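Local coordinates for protein membrane-bound lytic murein transglycosylase (PDB 2PNW) that probably cleaves the glycan strands of peptidoglycan (murein) as a lytic transglycosylase, leaving 1,6-anhydromuramic acid ends, at residues F97-E103 and R334-G340; A288-H294 and I329-A333; L298-A304 and E355-L361; T306-L310 and L348-N354. The contacts are given in a common frame with arbitrary orientation. Residue numbers count along the deposited sequence, not the author numbering.

Contact 1: F97-E103 and R334-G340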
loop_
_atom_site.group_PDB
_atom_site.type_symbol
_atom_site.label_atom_id
_atom_site.label_comp_id
_atom_site.label_asym_id
_atom_site.label_seq_id
_atom_site.Cartn_x
_atom_site.Cartn_y
_atom_site.Cartn_z
ATOM N N PHE A 97 12.982 7.995 -1.271
ATOM C CA PHE A 97 12.434 8.176 0.068
ATOM C C PHE A 97 11.479 7.039 0.428
ATOM O O PHE A 97 10.621 6.664 -0.383
ATOM C CB PHE A 97 11.693 9.513 0.145
ATOM C CG PHE A 97 11.395 9.954 1.547
ATOM C CD1 PHE A 97 12.405 10.500 2.348
ATOM C CD2 PHE A 97 10.113 9.833 2.071
ATOM C CE1 PHE A 97 12.133 10.916 3.659
ATOM C CE2 PHE A 97 9.831 10.252 3.381
ATOM C CZ PHE A 97 10.851 10.789 4.171
ATOM N N VAL A 98 11.649 6.482 1.627
ATOM C CA VAL A 98 10.751 5.424 2.099
ATOM C C VAL A 98 10.022 5.768 3.387
ATOM O O VAL A 98 10.576 6.416 4.298
ATOM C CB VAL A 98 11.437 4.049 2.243
ATOM C CG1 VAL A 98 11.819 3.497 0.872
ATOM C CG2 VAL A 98 12.670 4.124 3.191
ATOM N N THR A 99 8.748 5.380 3.407
ATOM C CA THR A 99 7.974 5.325 4.618
ATOM C C THR A 99 7.577 3.860 4.807
ATOM O O THR A 99 8.112 2.968 4.103
ATOM C CB THR A 99 6.777 6.292 4.565
ATOM O OG1 THR A 99 6.015 6.056 3.373
ATOM C CG2 THR A 99 7.271 7.761 4.544
ATOM N N ALA A 100 6.688 3.581 5.755
ATOM C CA ALA A 100 6.278 2.182 5.969
ATOM C C ALA A 100 4.800 2.081 6.274
ATOM O O ALA A 100 4.178 3.065 6.705
ATOM C CB ALA A 100 7.110 1.517 7.067
ATOM N N PHE A 101 4.240 0.891 6.056
ATOM C CA PHE A 101 2.841 0.626 6.366
ATOM C C PHE A 101 2.710 -0.795 6.901
ATOM O O PHE A 101 3.681 -1.565 6.868
ATOM C CB PHE A 101 1.926 0.903 5.145
ATOM C CG PHE A 101 1.973 -0.157 4.055
ATOM C CD1 PHE A 101 0.842 -0.928 3.780
ATOM C CD2 PHE A 101 3.089 -0.313 3.255
ATOM C CE1 PHE A 101 0.855 -1.889 2.724
ATOM C CE2 PHE A 101 3.109 -1.253 2.198
ATOM C CZ PHE A 101 1.997 -2.044 1.957
ATOM N N TYR A 102 1.540 -1.142 7.425
ATOM C CA TYR A 102 1.386 -2.442 8.092
ATOM C C TYR A 102 -0.079 -2.796 8.045
ATOM O O TYR A 102 -0.877 -1.982 7.578
ATOM C CB TYR A 102 1.916 -2.399 9.540
ATOM C CG TYR A 102 1.060 -1.630 10.524
ATOM C CD1 TYR A 102 0.408 -2.290 11.576
ATOM C CD2 TYR A 102 0.897 -0.242 10.403
ATOM C CE1 TYR A 102 -0.388 -1.569 12.500
ATOM C CE2 TYR A 102 0.099 0.468 11.303
ATOM C CZ TYR A 102 -0.520 -0.189 12.338
ATOM O OH TYR A 102 -1.292 0.531 13.229
ATOM N N GLU A 103 -0.419 -4.023 8.441
ATOM C CA GLU A 103 -1.812 -4.460 8.547
ATOM C C GLU A 103 -2.171 -4.399 10.031
ATOM O O GLU A 103 -1.683 -5.261 10.797
ATOM C CB GLU A 103 -1.940 -5.919 8.097
ATOM C CG GLU A 103 -3.385 -6.421 7.978
ATOM C CD GLU A 103 -3.490 -7.934 7.639
ATOM O OE1 GLU A 103 -2.548 -8.717 7.932
ATOM O OE2 GLU A 103 -4.563 -8.348 7.142
ATOM N N ARG A 334 9.884 6.700 -4.766
ATOM C CA ARG A 334 9.113 6.772 -3.534
ATOM C C ARG A 334 8.528 5.391 -3.215
ATOM O O ARG A 334 7.975 4.727 -4.108
ATOM C CB ARG A 334 7.986 7.790 -3.702
ATOM C CG ARG A 334 7.122 8.008 -2.473
ATOM C CD ARG A 334 7.812 8.796 -1.372
ATOM N NE ARG A 334 6.830 9.116 -0.328
ATOM C CZ ARG A 334 6.546 8.346 0.723
ATOM N NH1 ARG A 334 7.177 7.199 0.920
ATOM N NH2 ARG A 334 5.625 8.746 1.593
ATOM N N GLY A 335 8.631 4.962 -1.958
ATOM C CA GLY A 335 8.104 3.648 -1.577
ATOM C C GLY A 335 7.569 3.555 -0.171
ATOM O O GLY A 335 7.936 4.341 0.715
ATOM N N ASP A 336 6.688 2.584 0.047
ATOM C CA ASP A 336 6.153 2.331 1.369
ATOM C C ASP A 336 6.477 0.868 1.660
ATOM O O ASP A 336 5.982 -0.034 0.965
ATOM C CB ASP A 336 4.647 2.513 1.344
ATOM C CG ASP A 336 4.104 3.259 2.554
ATOM O OD1 ASP A 336 4.870 3.659 3.435
ATOM O OD2 ASP A 336 2.885 3.458 2.604
ATOM N N ILE A 337 7.287 0.643 2.687
ATOM C CA ILE A 337 7.745 -0.702 3.074
ATOM C C ILE A 337 6.698 -1.369 3.956
ATOM O O ILE A 337 6.296 -0.812 4.987
ATOM C CB ILE A 337 9.082 -0.629 3.883
ATOM C CG1 ILE A 337 10.223 -0.070 3.019
ATOM C CG2 ILE A 337 9.437 -1.989 4.500
ATOM C CD1 ILE A 337 11.364 0.520 3.852
ATOM N N PHE A 338 6.244 -2.557 3.548
ATOM C CA PHE A 338 5.302 -3.326 4.348
ATOM C C PHE A 338 6.020 -4.037 5.497
ATOM O O PHE A 338 6.851 -4.904 5.259
ATOM C CB PHE A 338 4.561 -4.379 3.494
ATOM C CG PHE A 338 3.542 -5.184 4.284
ATOM C CD1 PHE A 338 2.415 -4.551 4.825
ATOM C CD2 PHE A 338 3.693 -6.567 4.462
ATOM C CE1 PHE A 338 1.446 -5.284 5.562
ATOM C CE2 PHE A 338 2.743 -7.321 5.198
ATOM C CZ PHE A 338 1.615 -6.669 5.761
ATOM N N THR A 339 5.699 -3.681 6.744
ATOM C CA THR A 339 6.426 -4.263 7.881
ATOM C C THR A 339 5.782 -5.511 8.458
ATOM O O THR A 339 6.417 -6.220 9.258
ATOM C CB THR A 339 6.645 -3.255 9.037
ATOM O OG1 THR A 339 5.383 -2.831 9.518
ATOM C CG2 THR A 339 7.458 -2.053 8.596
ATOM N N GLY A 340 4.533 -5.790 8.092
ATOM C CA GLY A 340 3.849 -6.963 8.624
ATOM C C GLY A 340 2.509 -6.615 9.243
ATOM O O GLY A 340 1.930 -5.567 8.935
#
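The ring of Phe-101 lies against Phe-338, with CE2 3.7 Å from Phe-338 CB and CD1 of Phe-338 over one ring face. The two ring planes meet obliquely at 54°. They belong to two parallel strands. Gly-335 N gives to Phe-97 O (3.1 Å), Thr-99 N to Gly-335 O (3.0 Å) and Ile-337 N to Thr-99 O (2.8 Å). The pattern runs regularly to Thr-339 N and Phe-101 O; it then shifts by one residue, Glu-103 N bonding to Gly-340 O (2.9 Å). On the sheet face that carries Phe-101, Thr-99 and Asp-336, Thr-99 OG1 accepts from Arg-334 NH1 (2.9 Å) and donates to Asp-336 OD1 (2.7 Å). One hydroxyl thus links a basic and an acidic side chain. The opposite face is apolar, with Val-98 CB 3.9 Å from Ile-337 CD1. Both strands lie in one larger mixed sheet. Strand 286-288 flanks 334-341, strand 353-363 flanks 96-109, and both run antiparallel to the strand they flank.

Contact 2: A288-H294 and I329-A333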
loop_
_atom_site.group_PDB
_atom_site.type_symbol
_atom_site.label_atom_id
_atom_site.label_comp_id
_atom_site.label_asym_id
_atom_site.label_seq_id
_atom_site.Cartn_x
_atom_site.Cartn_y
_atom_site.Cartn_z
ATOM N N ALA A 288 5.211 -0.746 -1.635
ATOM C CA ALA A 288 4.163 -0.039 -2.375
ATOM C C ALA A 288 4.874 1.036 -3.173
ATOM O O ALA A 288 5.849 1.630 -2.683
ATOM C CB ALA A 288 3.123 0.565 -1.444
ATOM N N VAL A 289 4.432 1.228 -4.409
ATOM C CA VAL A 289 5.121 2.125 -5.350
ATOM C C VAL A 289 4.085 3.004 -6.036
ATOM O O VAL A 289 2.879 2.792 -5.882
ATOM C CB VAL A 289 5.892 1.303 -6.423
ATOM C CG1 VAL A 289 6.954 0.422 -5.752
ATOM C CG2 VAL A 289 4.895 0.441 -7.259
ATOM N N ASP A 290 4.561 3.977 -6.809
ATOM C CA ASP A 290 3.691 4.852 -7.588
ATOM C C ASP A 290 3.060 4.068 -8.730
ATOM O O ASP A 290 3.773 3.594 -9.615
ATOM C CB ASP A 290 4.525 6.031 -8.145
ATOM C CG ASP A 290 3.679 7.097 -8.830
ATOM O OD1 ASP A 290 2.684 6.752 -9.486
ATOM O OD2 ASP A 290 4.038 8.302 -8.716
ATOM N N ARG A 291 1.734 3.953 -8.723
ATOM C CA ARG A 291 1.027 3.123 -9.716
ATOM C C ARG A 291 1.055 3.711 -11.120
ATOM O O ARG A 291 0.866 2.992 -12.086
ATOM C CB ARG A 291 -0.427 2.853 -9.299
ATOM C CG ARG A 291 -1.285 4.089 -9.158
ATOM C CD ARG A 291 -2.759 3.711 -8.915
ATOM N NE ARG A 291 -3.402 3.288 -10.159
ATOM C CZ ARG A 291 -3.998 4.111 -11.023
ATOM N NH1 ARG A 291 -4.062 5.416 -10.789
ATOM N NH2 ARG A 291 -4.550 3.617 -12.124
ATOM N N LEU A 292 1.280 5.018 -11.249
ATOM C CA LEU A 292 1.364 5.606 -12.586
ATOM C C LEU A 292 2.707 5.302 -13.245
ATOM O O LEU A 292 2.775 5.090 -14.445
ATOM C CB LEU A 292 1.112 7.128 -12.552
ATOM C CG LEU A 292 -0.279 7.592 -12.095
ATOM C CD1 LEU A 292 -0.328 9.129 -12.102
ATOM C CD2 LEU A 292 -1.371 7.051 -12.996
ATOM N N ILE A 293 3.756 5.246 -12.439
ATOM C CA ILE A 293 5.110 5.151 -12.944
ATOM C C ILE A 293 5.566 3.694 -13.085
ATOM O O ILE A 293 6.223 3.334 -14.060
ATOM C CB ILE A 293 6.080 5.924 -12.027
ATOM C CG1 ILE A 293 5.798 7.424 -12.104
ATOM C CG2 ILE A 293 7.559 5.670 -12.433
ATOM C CD1 ILE A 293 6.534 8.204 -11.094
ATOM N N HIS A 294 5.230 2.869 -12.095
ATOM C CA HIS A 294 5.782 1.507 -12.048
ATOM C C HIS A 294 4.789 0.407 -12.358
ATOM O O HIS A 294 3.574 0.585 -12.192
ATOM C CB HIS A 294 6.449 1.278 -10.688
ATOM C CG HIS A 294 7.700 2.073 -10.517
ATOM N ND1 HIS A 294 8.770 1.958 -11.381
ATOM C CD2 HIS A 294 8.048 3.008 -9.602
ATOM C CE1 HIS A 294 9.732 2.774 -10.990
ATOM N NE2 HIS A 294 9.318 3.424 -9.913
ATOM N N ILE A 329 1.899 7.706 -2.178
ATOM C CA ILE A 329 3.141 7.203 -2.792
ATOM C C ILE A 329 3.295 7.719 -4.214
ATOM O O ILE A 329 2.799 7.117 -5.182
ATOM C CB ILE A 329 3.229 5.643 -2.760
ATOM C CG1 ILE A 329 2.775 5.083 -1.395
ATOM C CG2 ILE A 329 4.632 5.173 -3.136
ATOM C CD1 ILE A 329 3.538 5.637 -0.178
ATOM N N VAL A 330 3.986 8.852 -4.334
ATOM C CA VAL A 330 4.065 9.562 -5.598
ATOM C C VAL A 330 5.521 9.857 -5.891
ATOM O O VAL A 330 6.229 10.396 -5.043
ATOM C CB VAL A 330 3.232 10.900 -5.551
ATOM C CG1 VAL A 330 3.337 11.663 -6.866
ATOM C CG2 VAL A 330 1.759 10.592 -5.254
ATOM N N GLY A 331 5.958 9.522 -7.097
ATOM C CA GLY A 331 7.353 9.702 -7.474
ATOM C C GLY A 331 8.023 8.405 -7.882
ATOM O O GLY A 331 7.648 7.327 -7.388
ATOM N N PRO A 332 9.029 8.497 -8.781
ATOM C CA PRO A 332 9.713 7.311 -9.302
ATOM C C PRO A 332 10.539 6.579 -8.258
ATOM O O PRO A 332 10.728 5.387 -8.387
ATOM C CB PRO A 332 10.634 7.882 -10.399
ATOM C CG PRO A 332 10.871 9.331 -9.967
ATOM C CD PRO A 332 9.528 9.741 -9.411
ATOM N N ALA A 333 11.055 7.295 -7.258
ATOM C CA ALA A 333 11.830 6.671 -6.200
ATOM C C ALA A 333 11.207 6.886 -4.828
ATOM O O ALA A 333 11.900 7.191 -3.854
ATOM C CB ALA A 333 13.288 7.123 -6.243
HETATM O O HOH W 1 7.323 4.637 -6.742
HETATM O O HOH W 2 0.523 6.047 -6.344
#
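This is a loop-to-loop contact within the 3D domain, a family of the double-psi beta-barrel clan, and it is built on an Asx turn. Residues 288-294 leave strand 286-288, while 329-333 lead into strand 334-341. Asp-290 is the hub. Its OD1 accepts from Leu-292 N (2.8 Å), which closes the Asx turn. Its OD2 accepts from Gly-331 N (2.8 Å), so the same carboxylate also holds the other loop. Gly-331 has positive phi, and a CB there would crowd both the preceding carbonyl and Pro-332 CD. Two waters fill gaps between the backbones. One bridges Asp-290 N and Gly-331 O, at 2.8 Å from each. The other donates to Ile-329 O at 2.8 Å and bonds weakly to Arg-291 N. Ile-329 CG2 rests on the backbone of the first loop, 3.8 Å from Ala-288 O. The apolar side-chain pair is Ile-293 CD1 with Pro-332 CD (3.8 Å). Strand 83-89 borders the far end of the contact, where Ile-88 touches both His-294 and Pro-332. There the imidazole edge of His-294 faces the second loop, and NE2 donates a nearly straight hydrogen bond to Pro-332 O at 2.9 Å.

Contact 3: L298-A304 and E355-L361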
loop_
_atom_site.group_PDB
_atom_site.type_symbol
_atom_site.label_atom_id
_atom_site.label_comp_id
_atom_site.label_asym_id
_atom_site.label_seq_id
_atom_site.Cartn_x
_atom_site.Cartn_y
_atom_site.Cartn_z
ATOM N N LEU A 298 7.554 -6.153 -10.150
ATOM C CA LEU A 298 8.979 -6.008 -10.453
ATOM C C LEU A 298 9.807 -5.938 -9.170
ATOM O O LEU A 298 9.330 -5.396 -8.172
ATOM C CB LEU A 298 9.210 -4.750 -11.278
ATOM C CG LEU A 298 8.802 -4.952 -12.730
ATOM C CD1 LEU A 298 8.683 -3.611 -13.391
ATOM C CD2 LEU A 298 9.871 -5.819 -13.415
ATOM N N PRO A 299 11.029 -6.504 -9.187
ATOM C CA PRO A 299 11.900 -6.405 -8.012
ATOM C C PRO A 299 12.565 -5.038 -7.905
ATOM O O PRO A 299 12.978 -4.461 -8.927
ATOM C CB PRO A 299 12.980 -7.501 -8.252
ATOM C CG PRO A 299 12.500 -8.274 -9.478
ATOM C CD PRO A 299 11.660 -7.297 -10.262
ATOM N N PHE A 300 12.656 -4.540 -6.676
ATOM C CA PHE A 300 13.361 -3.300 -6.377
ATOM C C PHE A 300 14.331 -3.590 -5.255
ATOM O O PHE A 300 13.914 -4.126 -4.218
ATOM C CB PHE A 300 12.385 -2.211 -5.868
ATOM C CG PHE A 300 11.530 -1.577 -6.949
ATOM C CD1 PHE A 300 11.793 -0.278 -7.388
ATOM C CD2 PHE A 300 10.448 -2.262 -7.499
ATOM C CE1 PHE A 300 10.988 0.326 -8.376
ATOM C CE2 PHE A 300 9.655 -1.688 -8.515
ATOM C CZ PHE A 300 9.915 -0.387 -8.938
ATOM N N PHE A 301 15.605 -3.222 -5.441
ATOM C CA PHE A 301 16.564 -3.263 -4.330
ATOM C C PHE A 301 16.592 -1.892 -3.662
ATOM O O PHE A 301 16.835 -0.878 -4.330
ATOM C CB PHE A 301 17.964 -3.675 -4.804
ATOM C CG PHE A 301 18.928 -3.947 -3.659
ATOM C CD1 PHE A 301 18.957 -5.182 -3.031
ATOM C CD2 PHE A 301 19.799 -2.950 -3.220
ATOM C CE1 PHE A 301 19.830 -5.422 -1.954
ATOM C CE2 PHE A 301 20.660 -3.180 -2.163
ATOM C CZ PHE A 301 20.691 -4.415 -1.538
ATOM N N ILE A 302 16.324 -1.858 -2.356
ATOM C CA ILE A 302 16.172 -0.602 -1.639
ATOM C C ILE A 302 17.300 -0.496 -0.630
ATOM O O ILE A 302 17.500 -1.408 0.173
ATOM C CB ILE A 302 14.791 -0.504 -0.925
ATOM C CG1 ILE A 302 13.632 -0.694 -1.933
ATOM C CG2 ILE A 302 14.670 0.799 -0.121
ATOM C CD1 ILE A 302 13.630 0.314 -3.053
ATOM N N HIS A 303 18.059 0.594 -0.713
ATOM C CA HIS A 303 19.176 0.834 0.199
ATOM C C HIS A 303 18.903 2.107 0.997
ATOM O O HIS A 303 18.907 3.205 0.432
ATOM C CB HIS A 303 20.497 0.957 -0.580
ATOM C CG HIS A 303 21.686 1.218 0.292
ATOM N ND1 HIS A 303 22.625 2.186 0.000
ATOM C CD2 HIS A 303 22.079 0.654 1.457
ATOM C CE1 HIS A 303 23.553 2.199 0.942
ATOM N NE2 HIS A 303 23.244 1.282 1.842
ATOM N N ALA A 304 18.654 1.947 2.300
ATOM C CA ALA A 304 18.306 3.072 3.173
ATOM C C ALA A 304 19.181 2.989 4.408
ATOM O O ALA A 304 18.748 2.479 5.444
ATOM C CB ALA A 304 16.808 3.048 3.553
ATOM N N GLU A 355 15.652 8.593 3.774
ATOM C CA GLU A 355 16.226 8.657 2.435
ATOM C C GLU A 355 16.613 7.264 1.986
ATOM O O GLU A 355 17.017 6.430 2.804
ATOM C CB GLU A 355 17.478 9.539 2.428
ATOM C CG GLU A 355 17.193 11.003 2.350
ATOM C CD GLU A 355 18.487 11.815 2.315
ATOM O OE1 GLU A 355 19.233 11.725 1.307
ATOM O OE2 GLU A 355 18.756 12.525 3.305
ATOM N N ALA A 356 16.484 7.003 0.687
ATOM C CA ALA A 356 16.794 5.686 0.143
ATOM C C ALA A 356 17.242 5.770 -1.296
ATOM O O ALA A 356 16.798 6.641 -2.022
ATOM C CB ALA A 356 15.561 4.751 0.253
ATOM N N ASP A 357 18.111 4.849 -1.707
ATOM C CA ASP A 357 18.441 4.682 -3.120
ATOM C C ASP A 357 17.590 3.528 -3.655
ATOM O O ASP A 357 17.568 2.456 -3.041
ATOM C CB ASP A 357 19.942 4.362 -3.309
ATOM C CG ASP A 357 20.863 5.575 -3.007
ATOM O OD1 ASP A 357 20.398 6.734 -3.088
ATOM O OD2 ASP A 357 22.057 5.351 -2.699
ATOM N N PHE A 358 16.896 3.758 -4.772
ATOM C CA PHE A 358 16.057 2.731 -5.429
ATOM C C PHE A 358 16.769 2.146 -6.644
ATOM O O PHE A 358 17.246 2.898 -7.485
ATOM C CB PHE A 358 14.742 3.365 -5.916
ATOM C CG PHE A 358 13.680 3.477 -4.855
ATOM C CD1 PHE A 358 13.963 4.037 -3.615
ATOM C CD2 PHE A 358 12.387 3.030 -5.115
ATOM C CE1 PHE A 358 12.979 4.136 -2.624
ATOM C CE2 PHE A 358 11.380 3.139 -4.147
ATOM C CZ PHE A 358 11.679 3.689 -2.895
ATOM N N TYR A 359 16.847 0.818 -6.749
ATOM C CA TYR A 359 17.368 0.176 -7.963
ATOM C C TYR A 359 16.298 -0.797 -8.429
ATOM O O TYR A 359 15.844 -1.619 -7.642
ATOM C CB TYR A 359 18.674 -0.601 -7.706
ATOM C CG TYR A 359 19.796 0.162 -7.026
ATOM C CD1 TYR A 359 20.844 0.711 -7.775
ATOM C CD2 TYR A 359 19.815 0.328 -5.641
ATOM C CE1 TYR A 359 21.878 1.408 -7.162
ATOM C CE2 TYR A 359 20.847 1.043 -5.004
ATOM C CZ TYR A 359 21.880 1.573 -5.778
ATOM O OH TYR A 359 22.926 2.250 -5.155
ATOM N N ILE A 360 15.899 -0.722 -9.691
ATOM C CA ILE A 360 14.896 -1.653 -10.223
ATOM C C ILE A 360 15.616 -2.763 -10.996
ATOM O O ILE A 360 16.641 -2.513 -11.670
ATOM C CB ILE A 360 13.800 -0.911 -11.082
ATOM C CG1 ILE A 360 12.650 -1.858 -11.460
ATOM C CG2 ILE A 360 14.406 -0.265 -12.343
ATOM C CD1 ILE A 360 11.482 -1.137 -12.191
ATOM N N LEU A 361 15.120 -3.995 -10.887
ATOM C CA LEU A 361 15.721 -5.095 -11.628
ATOM C C LEU A 361 14.816 -5.388 -12.812
ATOM O O LEU A 361 13.661 -5.801 -12.629
ATOM C CB LEU A 361 15.898 -6.341 -10.761
ATOM C CG LEU A 361 16.717 -6.291 -9.458
ATOM C CD1 LEU A 361 17.007 -7.718 -8.987
ATOM C CD2 LEU A 361 18.014 -5.538 -9.618
#
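Leu-298 precedes the strand and touches Ile-360, CD1 to CD1 at 3.9 Å. Pro-299 O then accepts from Leu-361 N (2.9 Å), the first bond of an antiparallel pair. Phe-300 turns its ring to Ile-360, whose CG1 makes a CH-pi contact 4.1 Å from the ring centroid. Phe-301 forms a hydrogen-bonded pair with Tyr-359: N to Tyr-359 O is 2.7 Å and O to Tyr-359 N is 3.0 Å. Ile-302, on the same face as Phe-300, sets CD1 3.5 Å from the centroid of the Phe-358 ring, nearly along its normal. His-303 pairs with Asp-357 through both backbone bonds, N to Asp-357 O at 3.0 Å and O to Asp-357 N at 2.8 Å. Ala-304 closes the run, CB 3.9 Å from Ala-356 CB. Val-98 and Ile-88 of neighbouring strands cover the face of Ile-302 and Phe-300. That face, with Phe-358 and Ile-360, joins by apolar and CH-pi packing, consistent with a barrel interior. The other face is mixed: His-303 and Asp-357 are polar and partly exposed.

Contact 4: T306-L310 and L348-N354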
loop_
_atom_site.group_PDB
_atom_site.type_symbol
_atom_site.label_atom_id
_atom_site.label_comp_id
_atom_site.label_asym_id
_atom_site.label_seq_id
_atom_site.Cartn_x
_atom_site.Cartn_y
_atom_site.Cartn_z
ATOM N N THR A 306 20.345 4.999 6.693
ATOM C CA THR A 306 19.882 5.610 7.962
ATOM C C THR A 306 18.744 4.826 8.638
ATOM O O THR A 306 18.395 5.091 9.797
ATOM C CB THR A 306 19.461 7.097 7.804
ATOM O OG1 THR A 306 18.318 7.209 6.942
ATOM C CG2 THR A 306 20.600 7.945 7.264
ATOM N N LEU A 307 18.163 3.865 7.916
ATOM C CA LEU A 307 17.071 3.053 8.457
ATOM C C LEU A 307 17.630 1.769 9.044
ATOM O O LEU A 307 18.028 0.853 8.306
ATOM C CB LEU A 307 16.051 2.745 7.359
ATOM C CG LEU A 307 14.843 1.856 7.672
ATOM C CD1 LEU A 307 13.972 2.438 8.776
ATOM C CD2 LEU A 307 14.037 1.675 6.372
ATOM N N THR A 308 17.646 1.698 10.375
ATOM C CA THR A 308 18.337 0.627 11.084
ATOM C C THR A 308 17.431 -0.244 11.933
ATOM O O THR A 308 17.797 -1.366 12.259
ATOM C CB THR A 308 19.472 1.191 11.972
ATOM O OG1 THR A 308 18.924 2.142 12.900
ATOM C CG2 THR A 308 20.508 1.889 11.111
ATOM N N HIS A 309 16.238 0.250 12.271
ATOM C CA HIS A 309 15.389 -0.455 13.225
ATOM C C HIS A 309 14.568 -1.607 12.643
ATOM O O HIS A 309 13.869 -2.301 13.385
ATOM C CB HIS A 309 14.529 0.522 14.051
ATOM C CG HIS A 309 13.370 1.110 13.307
ATOM N ND1 HIS A 309 13.495 2.209 12.488
ATOM C CD2 HIS A 309 12.056 0.784 13.302
ATOM C CE1 HIS A 309 12.312 2.523 11.987
ATOM N NE2 HIS A 309 11.420 1.678 12.473
ATOM N N LEU A 310 14.680 -1.826 11.329
ATOM C CA LEU A 310 14.096 -3.022 10.700
ATOM C C LEU A 310 15.143 -4.126 10.486
ATOM O O LEU A 310 14.835 -5.184 9.942
ATOM C CB LEU A 310 13.406 -2.678 9.366
ATOM C CG LEU A 310 12.427 -1.503 9.357
ATOM C CD1 LEU A 310 11.790 -1.333 7.985
ATOM C CD2 LEU A 310 11.358 -1.700 10.431
ATOM N N LEU A 348 6.975 -0.524 14.409
ATOM C CA LEU A 348 8.113 -0.463 13.497
ATOM C C LEU A 348 7.868 0.472 12.333
ATOM O O LEU A 348 8.730 1.280 11.967
ATOM C CB LEU A 348 8.439 -1.865 12.978
ATOM C CG LEU A 348 9.051 -2.860 13.970
ATOM C CD1 LEU A 348 9.183 -4.196 13.293
ATOM C CD2 LEU A 348 10.409 -2.368 14.477
ATOM N N ALA A 349 6.676 0.376 11.749
ATOM C CA ALA A 349 6.339 1.168 10.583
ATOM C C ALA A 349 6.229 2.658 10.901
ATOM O O ALA A 349 6.561 3.507 10.065
ATOM C CB ALA A 349 5.000 0.656 9.985
ATOM N N GLY A 350 5.749 2.962 12.110
ATOM C CA GLY A 350 5.307 4.321 12.471
ATOM C C GLY A 350 6.366 5.410 12.384
ATOM O O GLY A 350 6.029 6.594 12.207
ATOM N N THR A 351 7.636 5.013 12.494
ATOM C CA THR A 351 8.750 5.953 12.482
ATOM C C THR A 351 9.597 5.919 11.192
ATOM O O THR A 351 10.576 6.670 11.068
ATOM C CB THR A 351 9.660 5.748 13.714
ATOM O OG1 THR A 351 10.179 4.405 13.716
ATOM C CG2 THR A 351 8.882 6.002 15.020
ATOM N N VAL A 352 9.236 5.065 10.229
ATOM C CA VAL A 352 10.017 4.986 8.986
ATOM C C VAL A 352 9.753 6.229 8.165
ATOM O O VAL A 352 8.606 6.545 7.834
ATOM C CB VAL A 352 9.702 3.698 8.135
ATOM C CG1 VAL A 352 10.517 3.700 6.825
ATOM C CG2 VAL A 352 9.978 2.455 8.947
ATOM N N ARG A 353 10.828 6.936 7.837
ATOM C CA ARG A 353 10.750 8.199 7.128
ATOM C C ARG A 353 12.199 8.506 6.756
ATOM O O ARG A 353 12.880 9.286 7.437
ATOM C CB ARG A 353 10.114 9.271 8.051
ATOM C CG ARG A 353 9.933 10.643 7.444
ATOM C CD ARG A 353 9.014 11.579 8.286
ATOM N NE ARG A 353 9.368 11.694 9.708
ATOM C CZ ARG A 353 10.323 12.486 10.221
ATOM N NH1 ARG A 353 11.081 13.256 9.440
ATOM N NH2 ARG A 353 10.527 12.504 11.537
ATOM N N ASN A 354 12.693 7.856 5.700
ATOM C CA ASN A 354 14.144 7.786 5.472
ATOM C C ASN A 354 14.514 7.945 4.014
ATOM O O ASN A 354 13.789 7.479 3.117
ATOM C CB ASN A 354 14.741 6.457 5.965
ATOM C CG ASN A 354 14.692 6.291 7.481
ATOM O OD1 ASN A 354 13.668 5.905 8.043
ATOM N ND2 ASN A 354 15.815 6.536 8.141
#
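His-309, Asn-354 and Leu-348 lose the most surface here, and they join the loop after strand 299-304 to the segment that links helix 343-350 with strand 353-363. His-309 points its imidazole edge at the helix. NE2 donates to Leu-348 O at 2.8 Å, a carbonyl late in the helix. The same NE2 is 3.2 Å from Thr-351 OG1, and CE1 packs 3.8 Å from Val-352 CG2. Leu-348 meets the loop with its side chain too: CD2 lies 3.7 Å from His-309 CD2, and CB is 3.9 Å from Leu-310 CD2. Asn-354 works at the other end of the contact. ND2 donates to Thr-306 OG1 (2.9 Å), while OD1 accepts from Arg-353 N (3.0 Å) and so fixes the orientation of the amide. Between the polar ends, Leu-307 CD1 packs 4.0 Å from Val-352 CG2, and also comes 3.6 Å from Asn-354 OD1. Leu-307 continues inward to Phe-316 and Ile-337, and Val-352 continues to Ala-100. The chain itself turns after the helix, with Val-352 N bonded to Ala-349 O (3.1 Å). A loop fastened at both ends to a helix-to-strand connection is the arrangement here, at one end of strands 299-304 and 353-363, in a domain whose family belongs to the double-psi beta-barrel clan.

Contacts 1, 3 and 4 meet around strands 96-109 and 353-363, which are neighbours in one sheet. Val-98 N bonds to Asn-354 O at 2.8 Å, joining contacts 1 and 4, whose centres are 9 Å apart. Val-98 CG1 also packs on Phe-358 CE1 (3.7 Å) in contact 3. Contact 2 leads straight into contact 1: Ala-288 N bonds to Asp-336 O (2.8 Å) and Phe-97 N to Ala-333 O (2.9 Å). His-294 and Phe-300 join contacts 2 and 3 edge-to-face. Contacts 2 and 4 stay apart, about 7 Å between nearest atoms. In MltA relatives the glycan probably lies in the groove between the two domains; no ligand here fixes its distance from these contacts.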